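Long-range contacts in ABC transporter (Caldanaerobius, PDB 4G68), which probably captures xylan-derived oligosaccharides as the solute-binding component of an ABC transporter and hands them on for uptake: residues Q176-L181 against N403-N408; T379-W384 against P396-I401; M228-M233 against M298-N303. All coordinates share one frame; numbering follows the deposited sequence.

In the fold
Going from the N terminus, the chain first lays down 176-181 in the long strand 168-184, then passes through helix 225-239, which holds 228-233. Strand 298-300 next comes back beside 168-184, and 298-303 meets 228-233 to close contact 3. After helix 356-377, segment 379-384 adds a short edge to the same sheet, and a short loop leads into 396-401, closing contact 2. Helix 396-406 then ends against 176-181, closing contact 1 last. Contacts 3 and 2 therefore lie in series, both nested within contact 1. Together they pack two helices on one mixed sheet, whose strand 168-184 pairs with 298-300 and 381-382, beside the bound glycan.

Contact 1 (Q176-L181 against N403-N408); sequences QQASVL and NNIVAN. With XYP (beta-D-xylopyranose), chain D.
A178, V180 and I405 join the long strand 168-184 to the last turn of helix 396-406, a helix-on-sheet layer of the periplasmic binding protein fold, in which two alpha/beta lobes enclose a ligand cleft. I405 carries most of the meeting and divides its two branches between different partners. With CG1 anti to the carbonyl carbon (chi1 -62°), CG2 is left anti to the backbone N and lies 3.4 Å from the carbonyl O of S179, while also resting 4.0 Å from CB of A178. The other branch crosses V180 at about a right angle, so that I405 CD1 is caught against both methyls of the valine, with V180 CG2 4.0 Å away. To get there I405 accepts a chi2 of 106°, well away from a staggered value, which suggests a little strain. V406 follows on the helix and sets its CG2 3.9 Å from CB of A178. The small alanine suits this place: its single methyl meets I405 CG2 and V406 CG2 together, both on its helix-facing side. The helix widens into a pi-type turn over 403-406 before A407 leaves helical geometry. N404 ND2 is bonded to the carbonyl of A323, and S179 OG to the backbone N of I340. Strand alternation turns Q177 the other way, away from the helix and into the glycan pocket. Its chain is extended beyond CG, and Q177 NE2 donates to the ring oxygen O5 of a bound beta-D-xylopyranose at 3.1 Å, bent to an N-H...O angle of 146°.

Contact 2 (T379-W384 against P396-I401); sequences TGLPAW and PLEIQI. With XYS (alpha-D-xylopyranose), chain B.
The short edge strand 381-382, beside the glycan pocket, meets the first turns of helix 396-406 through G380, L381, P382, E398 and I401. E398 does most of the work. Its CG stands anti to the backbone N (chi1 170°) and the chain then bends at CG, which brings the acid group to the main chain of G380, just before the strand. There E398 OE2 lies 2.7 Å from the carbonyl O of G380, a separation between two oxygens that would be consistent with a protonated acid. The side chains of P382 and E398 meet tip to tip, P382 CD 3.8 Å from E398 OE2. L381 slides past E398 in the opposite direction, with L381 CD2 3.7 Å from OE2, and turns CD1 to CG2 of I401 at 3.9 Å. A leucine suits this place because its two methyls can serve the acid's flank and the helix face together. T379, a pocket residue, sets CG2 3.5 Å from O5 of the bound alpha-D-xylopyranose, while its OG1 is bonded to D374. Around the contact, P382 rests on helix 356-377, I401 leans on A306 of helix 306-310 and A323 of strand 321-324, and L381 pairs through its backbone with Q176 of strand 168-184.

Contact 3 (M228-M233 against M298-N303); sequences MWYYDM and MYFGGN. With XYP (beta-D-xylopyranose), chain D.
F300 reaches from strand 298-300 into helix 225-239 and meets W229, Y230 and M233, part of the helix-on-sheet packing that backs the sugar pocket of this periplasmic binding protein fold. The dense part surrounds the phenylalanine ring. With CG anti to the backbone N (chi1 176°), the ring swings off the strand and turns its edge to the face of Y230, an edge-to-face pair with centroids 5.3 Å apart and planes at 75°. CB of F300 lies over the same face in a CH-pi contact, so the tyrosine face receives CB and the CD2 edge of the phenylalanine. Farther out, F300 CE2 approaches the carbonyl O of W229 near the ring plane at 3.6 Å; that oxygen already accepts the helical N-H of M233. M233, a selenomethionine, crosses F300 at about a right angle and sets CB 3.6 Å from CZ. A large apolar ring suits this place, reaching far across the 10.3 Å between the helix and strand axes.

The contact is buried throughout and looser only at the Y230 OH end, where a water bridges to the strand backbone: it lies 2.6 Å from Y230 OH and accepts the N-H of F300 at 3.0 Å. Toward the ligand the packing is close again. The chain turns a corner at G301, and G302 lacks the CB that would press on the indole of W229, which lies against the main chain with CZ3 3.7 Å from G302 CA. At the indole's edge, W229 NE1 donates an almost straight bond, 167°, to O4 of the bound beta-D-xylopyranose at 2.9 Å.

Contact 1 (Q176-L181 against N403-N408)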
loop_
_atom_site.group_PDB
_atom_site.type_symbol
_atom_site.label_atom_id
_atom_site.label_comp_id
_atom_site.label_asym_id
_atom_site.label_seq_id
_atom_site.Cartn_x
_atom_site.Cartn_y
_atom_site.Cartn_z
ATOM N N GLN A 176 -0.072 4.387 7.397
ATOM C CA GLN A 176 -0.300 5.161 6.188
ATOM C C GLN A 176 0.537 4.563 5.083
ATOM O O GLN A 176 1.607 3.933 5.332
ATOM C CB GLN A 176 0.141 6.624 6.287
ATOM C CG GLN A 176 -0.228 7.385 7.542
ATOM C CD GLN A 176 0.481 8.697 7.540
ATOM O OE1 GLN A 176 0.876 9.197 6.454
ATOM N NE2 GLN A 176 0.646 9.301 8.742
ATOM N N GLN A 177 0.025 4.713 3.874
ATOM C CA GLN A 177 0.767 4.236 2.721
ATOM C C GLN A 177 1.221 5.441 1.867
ATOM O O GLN A 177 0.613 6.514 1.912
ATOM C CB GLN A 177 -0.157 3.342 1.864
ATOM C CG GLN A 177 -0.440 2.001 2.586
ATOM C CD GLN A 177 -1.187 1.042 1.668
ATOM O OE1 GLN A 177 -1.555 1.394 0.526
ATOM N NE2 GLN A 177 -1.440 -0.175 2.190
ATOM N N ALA A 178 2.290 5.270 1.102
ATOM C CA ALA A 178 2.737 6.318 0.180
ATOM C C ALA A 178 3.509 5.604 -0.940
ATOM O O ALA A 178 4.226 4.596 -0.688
ATOM C CB ALA A 178 3.648 7.337 0.883
ATOM N N SER A 179 3.395 6.120 -2.146
ATOM C CA SER A 179 4.045 5.538 -3.340
ATOM C C SER A 179 5.519 5.998 -3.420
ATOM O O SER A 179 5.804 7.216 -3.286
ATOM C CB SER A 179 3.254 5.920 -4.594
ATOM O OG SER A 179 3.046 7.363 -4.659
ATOM N N VAL A 180 6.417 5.061 -3.640
ATOM C CA VAL A 180 7.874 5.316 -3.535
ATOM C C VAL A 180 8.505 4.685 -4.787
ATOM O O VAL A 180 8.277 3.528 -5.081
ATOM C CB VAL A 180 8.423 4.577 -2.336
ATOM C CG1 VAL A 180 9.943 4.855 -2.209
ATOM C CG2 VAL A 180 7.713 5.080 -1.025
ATOM N N LEU A 181 9.279 5.475 -5.495
ATOM C CA LEU A 181 10.258 4.932 -6.461
ATOM C C LEU A 181 11.592 4.677 -5.753
ATOM O O LEU A 181 12.237 5.602 -5.234
ATOM C CB LEU A 181 10.442 5.902 -7.652
ATOM C CG LEU A 181 11.534 5.483 -8.665
ATOM C CD1 LEU A 181 11.118 4.166 -9.253
ATOM C CD2 LEU A 181 11.620 6.577 -9.733
ATOM N N ASN A 403 10.572 12.302 4.094
ATOM C CA ASN A 403 11.103 13.550 3.573
ATOM C C ASN A 403 10.898 13.783 2.109
ATOM O O ASN A 403 10.608 14.923 1.681
ATOM C CB ASN A 403 12.612 13.608 3.876
ATOM C CG ASN A 403 12.896 13.979 5.318
ATOM O OD1 ASN A 403 12.006 14.428 6.013
ATOM N ND2 ASN A 403 14.136 13.752 5.775
ATOM N N ASN A 404 11.206 12.780 1.303
ATOM C CA ASN A 404 11.069 12.921 -0.135
ATOM C C ASN A 404 9.656 12.780 -0.724
ATOM O O ASN A 404 9.373 13.348 -1.784
ATOM C CB ASN A 404 12.048 12.006 -0.874
ATOM C CG ASN A 404 13.497 12.434 -0.685
ATOM O OD1 ASN A 404 13.770 13.463 -0.016
ATOM N ND2 ASN A 404 14.431 11.658 -1.256
ATOM N N ILE A 405 8.778 12.005 -0.087
ATOM C CA ILE A 405 7.471 11.763 -0.642
ATOM C C ILE A 405 6.337 12.442 0.148
ATOM O O ILE A 405 5.438 13.081 -0.476
ATOM C CB ILE A 405 7.200 10.224 -0.869
ATOM C CG1 ILE A 405 8.208 9.630 -1.895
ATOM C CG2 ILE A 405 5.772 9.998 -1.308
ATOM C CD1 ILE A 405 9.262 8.765 -1.299
ATOM N N VAL A 406 6.299 12.210 1.472
ATOM C CA VAL A 406 5.144 12.615 2.264
ATOM C C VAL A 406 5.130 14.098 2.610
ATOM O O VAL A 406 4.086 14.757 2.441
ATOM C CB VAL A 406 4.961 11.743 3.513
ATOM C CG1 VAL A 406 3.625 12.073 4.187
ATOM C CG2 VAL A 406 4.987 10.259 3.084
ATOM N N ALA A 407 6.253 14.597 3.148
ATOM C CA ALA A 407 6.355 15.986 3.618
ATOM C C ALA A 407 5.901 16.978 2.525
ATOM O O ALA A 407 6.353 16.888 1.409
ATOM C CB ALA A 407 7.783 16.287 4.006
ATOM N N ASN A 408 5.040 17.914 2.892
ATOM C CA ASN A 408 4.612 19.010 2.014
ATOM C C ASN A 408 3.874 18.582 0.735
ATOM O O ASN A 408 3.625 19.400 -0.197
ATOM C CB ASN A 408 5.808 19.915 1.729
ATOM C CG ASN A 408 6.290 20.617 2.979
ATOM O OD1 ASN A 408 5.495 20.924 3.894
ATOM N ND2 ASN A 408 7.578 20.864 3.036
HETATM C C1 XYP D . -1.617 -3.740 -0.072
HETATM C C2 XYP D . -2.817 -4.468 -0.670
HETATM C C3 XYP D . -3.095 -3.858 -2.049
HETATM C C4 XYP D . -3.170 -2.310 -2.000
HETATM C C5 XYP D . -2.003 -1.679 -1.188
HETATM O O2 XYP D . -2.547 -5.854 -0.711
HETATM O O3 XYP D . -4.334 -4.440 -2.511
HETATM O O4 XYP D . -3.197 -1.724 -3.305
HETATM O O5 XYP D . -1.849 -2.355 0.055
#

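Contact 2 (T379-W384 against P396-I401)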
loop_
_atom_site.group_PDB
_atom_site.type_symbol
_atom_site.label_atom_id
_atom_site.label_comp_id
_atom_site.label_asym_id
_atom_site.label_seq_id
_atom_site.Cartn_x
_atom_site.Cartn_y
_atom_site.Cartn_z
ATOM N N THR A 379 8.116 -1.336 7.624
ATOM C CA THR A 379 7.022 -2.064 6.996
ATOM C C THR A 379 5.798 -1.143 6.846
ATOM O O THR A 379 4.803 -1.538 6.266
ATOM C CB THR A 379 6.577 -3.270 7.874
ATOM O OG1 THR A 379 6.517 -2.872 9.221
ATOM C CG2 THR A 379 7.592 -4.417 7.771
ATOM N N GLY A 380 5.881 0.087 7.332
ATOM C CA GLY A 380 4.768 1.021 7.091
ATOM C C GLY A 380 5.110 2.397 7.580
ATOM O O GLY A 380 6.197 2.565 8.126
ATOM N N LEU A 381 4.240 3.385 7.298
ATOM C CA LEU A 381 4.423 4.750 7.821
ATOM C C LEU A 381 3.449 4.886 8.996
ATOM O O LEU A 381 2.311 4.565 8.877
ATOM C CB LEU A 381 4.188 5.787 6.709
ATOM C CG LEU A 381 5.290 5.830 5.618
ATOM C CD1 LEU A 381 4.713 6.538 4.372
ATOM C CD2 LEU A 381 6.436 6.664 6.199
ATOM N N PRO A 382 3.925 5.307 10.167
ATOM C CA PRO A 382 3.084 5.222 11.370
ATOM C C PRO A 382 1.850 6.215 11.249
ATOM O O PRO A 382 1.992 7.335 10.640
ATOM C CB PRO A 382 4.035 5.741 12.493
ATOM C CG PRO A 382 5.093 6.558 11.801
ATOM C CD PRO A 382 5.305 5.782 10.487
ATOM N N ALA A 383 0.722 5.794 11.788
ATOM C CA ALA A 383 -0.461 6.686 11.931
ATOM C C ALA A 383 -0.492 7.227 13.386
ATOM O O ALA A 383 -1.141 8.239 13.624
ATOM C CB ALA A 383 -1.774 5.963 11.611
ATOM N N TRP A 384 0.147 6.534 14.332
ATOM C CA TRP A 384 0.186 6.990 15.730
ATOM C C TRP A 384 1.376 7.899 15.901
ATOM O O TRP A 384 2.399 7.723 15.213
ATOM C CB TRP A 384 0.306 5.862 16.693
ATOM C CG TRP A 384 -0.983 5.035 16.817
ATOM C CD1 TRP A 384 -1.584 4.276 15.792
ATOM C CD2 TRP A 384 -1.859 4.915 17.965
ATOM N NE1 TRP A 384 -2.723 3.667 16.251
ATOM C CE2 TRP A 384 -2.943 3.997 17.573
ATOM C CE3 TRP A 384 -1.829 5.389 19.286
ATOM C CZ2 TRP A 384 -3.980 3.635 18.455
ATOM C CZ3 TRP A 384 -2.841 4.973 20.186
ATOM C CH2 TRP A 384 -3.912 4.150 19.794
ATOM N N PRO A 396 17.224 5.121 7.854
ATOM C CA PRO A 396 17.287 6.273 6.987
ATOM C C PRO A 396 16.317 6.204 5.808
ATOM O O PRO A 396 15.871 7.254 5.341
ATOM C CB PRO A 396 18.755 6.287 6.516
ATOM C CG PRO A 396 19.507 5.597 7.628
ATOM C CD PRO A 396 18.582 4.564 8.163
ATOM N N LEU A 397 16.044 4.991 5.281
ATOM C CA LEU A 397 15.105 4.918 4.129
ATOM C C LEU A 397 13.692 5.325 4.544
ATOM O O LEU A 397 12.957 5.894 3.759
ATOM C CB LEU A 397 15.151 3.523 3.490
ATOM C CG LEU A 397 14.325 3.294 2.242
ATOM C CD1 LEU A 397 14.854 4.132 1.053
ATOM C CD2 LEU A 397 14.427 1.799 1.868
ATOM N N GLU A 398 13.295 4.971 5.776
ATOM C CA GLU A 398 11.946 5.283 6.246
ATOM C C GLU A 398 11.826 6.809 6.411
ATOM O O GLU A 398 10.819 7.436 6.050
ATOM C CB GLU A 398 11.755 4.531 7.571
ATOM C CG GLU A 398 10.502 4.894 8.361
ATOM C CD GLU A 398 9.251 4.201 7.871
ATOM O OE1 GLU A 398 9.350 3.478 6.851
ATOM O OE2 GLU A 398 8.172 4.393 8.504
ATOM N N ILE A 399 12.903 7.393 6.922
ATOM C CA ILE A 399 12.946 8.852 7.120
ATOM C C ILE A 399 12.922 9.534 5.758
ATOM O O ILE A 399 12.175 10.525 5.557
ATOM C CB ILE A 399 14.193 9.258 7.905
ATOM C CG1 ILE A 399 14.048 8.845 9.366
ATOM C CG2 ILE A 399 14.402 10.738 7.852
ATOM C CD1 ILE A 399 15.376 8.737 10.097
ATOM N N GLN A 400 13.736 9.025 4.852
ATOM C CA GLN A 400 13.714 9.510 3.486
ATOM C C GLN A 400 12.341 9.422 2.797
ATOM O O GLN A 400 11.952 10.317 2.023
ATOM C CB GLN A 400 14.798 8.818 2.669
ATOM C CG GLN A 400 15.102 9.541 1.348
ATOM C CD GLN A 400 16.324 9.021 0.693
ATOM O OE1 GLN A 400 17.270 9.823 0.419
ATOM N NE2 GLN A 400 16.395 7.728 0.462
ATOM N N ILE A 401 11.616 8.313 3.007
ATOM C CA ILE A 401 10.240 8.256 2.470
ATOM C C ILE A 401 9.426 9.439 2.988
ATOM O O ILE A 401 8.709 10.076 2.230
ATOM C CB ILE A 401 9.544 6.882 2.747
ATOM C CG1 ILE A 401 10.199 5.840 1.822
ATOM C CG2 ILE A 401 8.059 6.934 2.402
ATOM C CD1 ILE A 401 9.857 4.387 2.185
HETATM C C1 XYS B . 5.306 -8.134 6.106
HETATM C C2 XYS B . 4.259 -8.667 5.101
HETATM C C3 XYS B . 3.786 -7.639 4.062
HETATM C C4 XYS B . 3.550 -6.270 4.723
HETATM C C5 XYS B . 4.803 -5.832 5.479
HETATM O O1 XYS B . 6.418 -8.947 6.309
HETATM O O2 XYS B . 4.556 -9.856 4.478
HETATM O O3 XYS B . 2.651 -8.158 3.470
HETATM O O4 XYS B . 2.976 -5.296 3.882
HETATM O O5 XYS B . 5.592 -6.773 6.041
#

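Contact 3 (M228-M233 against M298-N303)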
loop_
_atom_site.group_PDB
_atom_site.type_symbol
_atom_site.label_atom_id
_atom_site.label_comp_id
_atom_site.label_asym_id
_atom_site.label_seq_id
_atom_site.Cartn_x
_atom_site.Cartn_y
_atom_site.Cartn_z
HETATM N N MSE A 228 -0.690 -2.455 -10.903
HETATM C CA MSE A 228 -1.706 -1.432 -10.828
HETATM C C MSE A 228 -1.214 -0.180 -10.157
HETATM O O MSE A 228 -1.656 0.870 -10.581
HETATM C CB MSE A 228 -2.912 -1.993 -10.075
HETATM C CG MSE A 228 -4.142 -1.136 -10.126
HETATM SE SE MSE A 228 -5.169 -1.555 -8.434
HETATM C CE MSE A 228 -3.710 -0.853 -7.243
ATOM N N TRP A 229 -0.403 -0.247 -9.123
ATOM C CA TRP A 229 0.204 0.966 -8.578
ATOM C C TRP A 229 0.874 1.827 -9.583
ATOM O O TRP A 229 0.775 3.091 -9.507
ATOM C CB TRP A 229 1.182 0.660 -7.451
ATOM C CG TRP A 229 0.487 0.429 -6.137
ATOM C CD1 TRP A 229 -0.519 -0.519 -5.810
ATOM C CD2 TRP A 229 0.713 1.178 -4.907
ATOM N NE1 TRP A 229 -0.880 -0.358 -4.500
ATOM C CE2 TRP A 229 -0.196 0.653 -3.918
ATOM C CE3 TRP A 229 1.553 2.255 -4.556
ATOM C CZ2 TRP A 229 -0.225 1.142 -2.576
ATOM C CZ3 TRP A 229 1.495 2.751 -3.231
ATOM C CH2 TRP A 229 0.617 2.209 -2.271
ATOM N N TYR A 230 1.518 1.155 -10.555
ATOM C CA TYR A 230 2.177 1.929 -11.613
ATOM C C TYR A 230 1.119 2.725 -12.431
ATOM O O TYR A 230 1.277 3.958 -12.681
ATOM C CB TYR A 230 2.935 1.014 -12.570
ATOM C CG TYR A 230 4.215 0.424 -12.096
ATOM C CD1 TYR A 230 5.407 0.681 -12.800
ATOM C CD2 TYR A 230 4.215 -0.493 -11.044
ATOM C CE1 TYR A 230 6.639 0.101 -12.378
ATOM C CE2 TYR A 230 5.415 -1.133 -10.602
ATOM C CZ TYR A 230 6.601 -0.810 -11.281
ATOM O OH TYR A 230 7.778 -1.396 -10.889
ATOM N N TYR A 231 0.066 2.022 -12.857
ATOM C CA TYR A 231 -0.976 2.715 -13.659
ATOM C C TYR A 231 -1.542 3.882 -12.795
ATOM O O TYR A 231 -1.642 5.045 -13.239
ATOM C CB TYR A 231 -2.121 1.760 -14.073
ATOM C CG TYR A 231 -3.159 2.575 -14.768
ATOM C CD1 TYR A 231 -3.076 2.760 -16.145
ATOM C CD2 TYR A 231 -4.183 3.200 -14.073
ATOM C CE1 TYR A 231 -3.967 3.584 -16.817
ATOM C CE2 TYR A 231 -5.127 4.022 -14.725
ATOM C CZ TYR A 231 -4.982 4.189 -16.089
ATOM O OH TYR A 231 -5.841 5.024 -16.731
ATOM N N ASP A 232 -1.922 3.587 -11.541
ATOM C CA ASP A 232 -2.673 4.582 -10.763
ATOM C C ASP A 232 -1.789 5.811 -10.579
ATOM O O ASP A 232 -2.290 6.962 -10.648
ATOM C CB ASP A 232 -3.063 4.017 -9.383
ATOM C CG ASP A 232 -4.057 2.873 -9.460
ATOM O OD1 ASP A 232 -4.599 2.569 -10.532
ATOM O OD2 ASP A 232 -4.285 2.259 -8.428
HETATM N N MSE A 233 -0.475 5.624 -10.367
HETATM C CA MSE A 233 0.468 6.792 -10.310
HETATM C C MSE A 233 0.573 7.505 -11.574
HETATM O O MSE A 233 0.571 8.733 -11.543
HETATM C CB MSE A 233 1.875 6.393 -9.772
HETATM C CG MSE A 233 2.927 7.474 -10.128
HETATM SE SE MSE A 233 2.527 9.138 -9.161
HETATM C CE MSE A 233 2.806 8.060 -7.581
HETATM N N MSE A 298 15.641 -0.434 -10.108
HETATM C CA MSE A 298 14.535 0.327 -9.511
HETATM C C MSE A 298 13.405 -0.587 -9.082
HETATM O O MSE A 298 13.255 -1.736 -9.540
HETATM C CB MSE A 298 13.985 1.286 -10.575
HETATM C CG MSE A 298 15.029 2.354 -10.898
HETATM SE SE MSE A 298 14.301 3.611 -12.277
HETATM C CE MSE A 298 14.634 2.464 -13.853
ATOM N N TYR A 299 12.591 -0.098 -8.180
ATOM C CA TYR A 299 11.419 -0.838 -7.768
ATOM C C TYR A 299 10.373 0.283 -7.492
ATOM O O TYR A 299 10.706 1.327 -6.986
ATOM C CB TYR A 299 11.763 -1.562 -6.443
ATOM C CG TYR A 299 10.583 -2.379 -5.912
ATOM C CD1 TYR A 299 10.460 -3.730 -6.218
ATOM C CD2 TYR A 299 9.599 -1.778 -5.150
ATOM C CE1 TYR A 299 9.392 -4.484 -5.726
ATOM C CE2 TYR A 299 8.501 -2.510 -4.663
ATOM C CZ TYR A 299 8.425 -3.850 -4.919
ATOM O OH TYR A 299 7.319 -4.549 -4.439
ATOM N N PHE A 300 9.135 0.069 -7.849
ATOM C CA PHE A 300 8.118 1.100 -7.552
ATOM C C PHE A 300 6.902 0.455 -6.890
ATOM O O PHE A 300 6.332 -0.556 -7.388
ATOM C CB PHE A 300 7.673 1.891 -8.815
ATOM C CG PHE A 300 6.563 2.867 -8.534
ATOM C CD1 PHE A 300 6.850 4.144 -7.970
ATOM C CD2 PHE A 300 5.231 2.529 -8.816
ATOM C CE1 PHE A 300 5.807 5.029 -7.640
ATOM C CE2 PHE A 300 4.181 3.419 -8.509
ATOM C CZ PHE A 300 4.445 4.675 -7.924
ATOM N N GLY A 301 6.513 1.027 -5.748
ATOM C CA GLY A 301 5.269 0.554 -5.120
ATOM C C GLY A 301 5.074 1.185 -3.762
ATOM O O GLY A 301 5.492 2.358 -3.551
ATOM N N GLY A 302 4.550 0.391 -2.818
ATOM C CA GLY A 302 4.255 1.004 -1.561
ATOM C C GLY A 302 5.516 1.161 -0.717
ATOM O O GLY A 302 6.513 0.404 -0.840
ATOM N N ASN A 303 5.461 2.146 0.170
ATOM C CA ASN A 303 6.444 2.346 1.234
ATOM C C ASN A 303 6.564 1.098 2.110
ATOM O O ASN A 303 7.595 0.893 2.726
ATOM C CB ASN A 303 5.896 3.461 2.151
ATOM C CG ASN A 303 4.590 3.040 2.779
ATOM O OD1 ASN A 303 3.555 2.934 2.145
ATOM N ND2 ASN A 303 4.664 2.749 4.080
HETATM C C1 XYP D . -1.617 -3.740 -0.072
HETATM C C2 XYP D . -2.817 -4.468 -0.670
HETATM C C3 XYP D . -3.095 -3.858 -2.049
HETATM C C4 XYP D . -3.170 -2.310 -2.000
HETATM C C5 XYP D . -2.003 -1.679 -1.188
HETATM O O2 XYP D . -2.547 -5.854 -0.711
HETATM O O3 XYP D . -4.334 -4.440 -2.511
HETATM O O4 XYP D . -3.197 -1.724 -3.305
HETATM O O5 XYP D . -1.849 -2.355 0.055
HETATM O O HOH W 1 8.100 -2.685 -8.627
#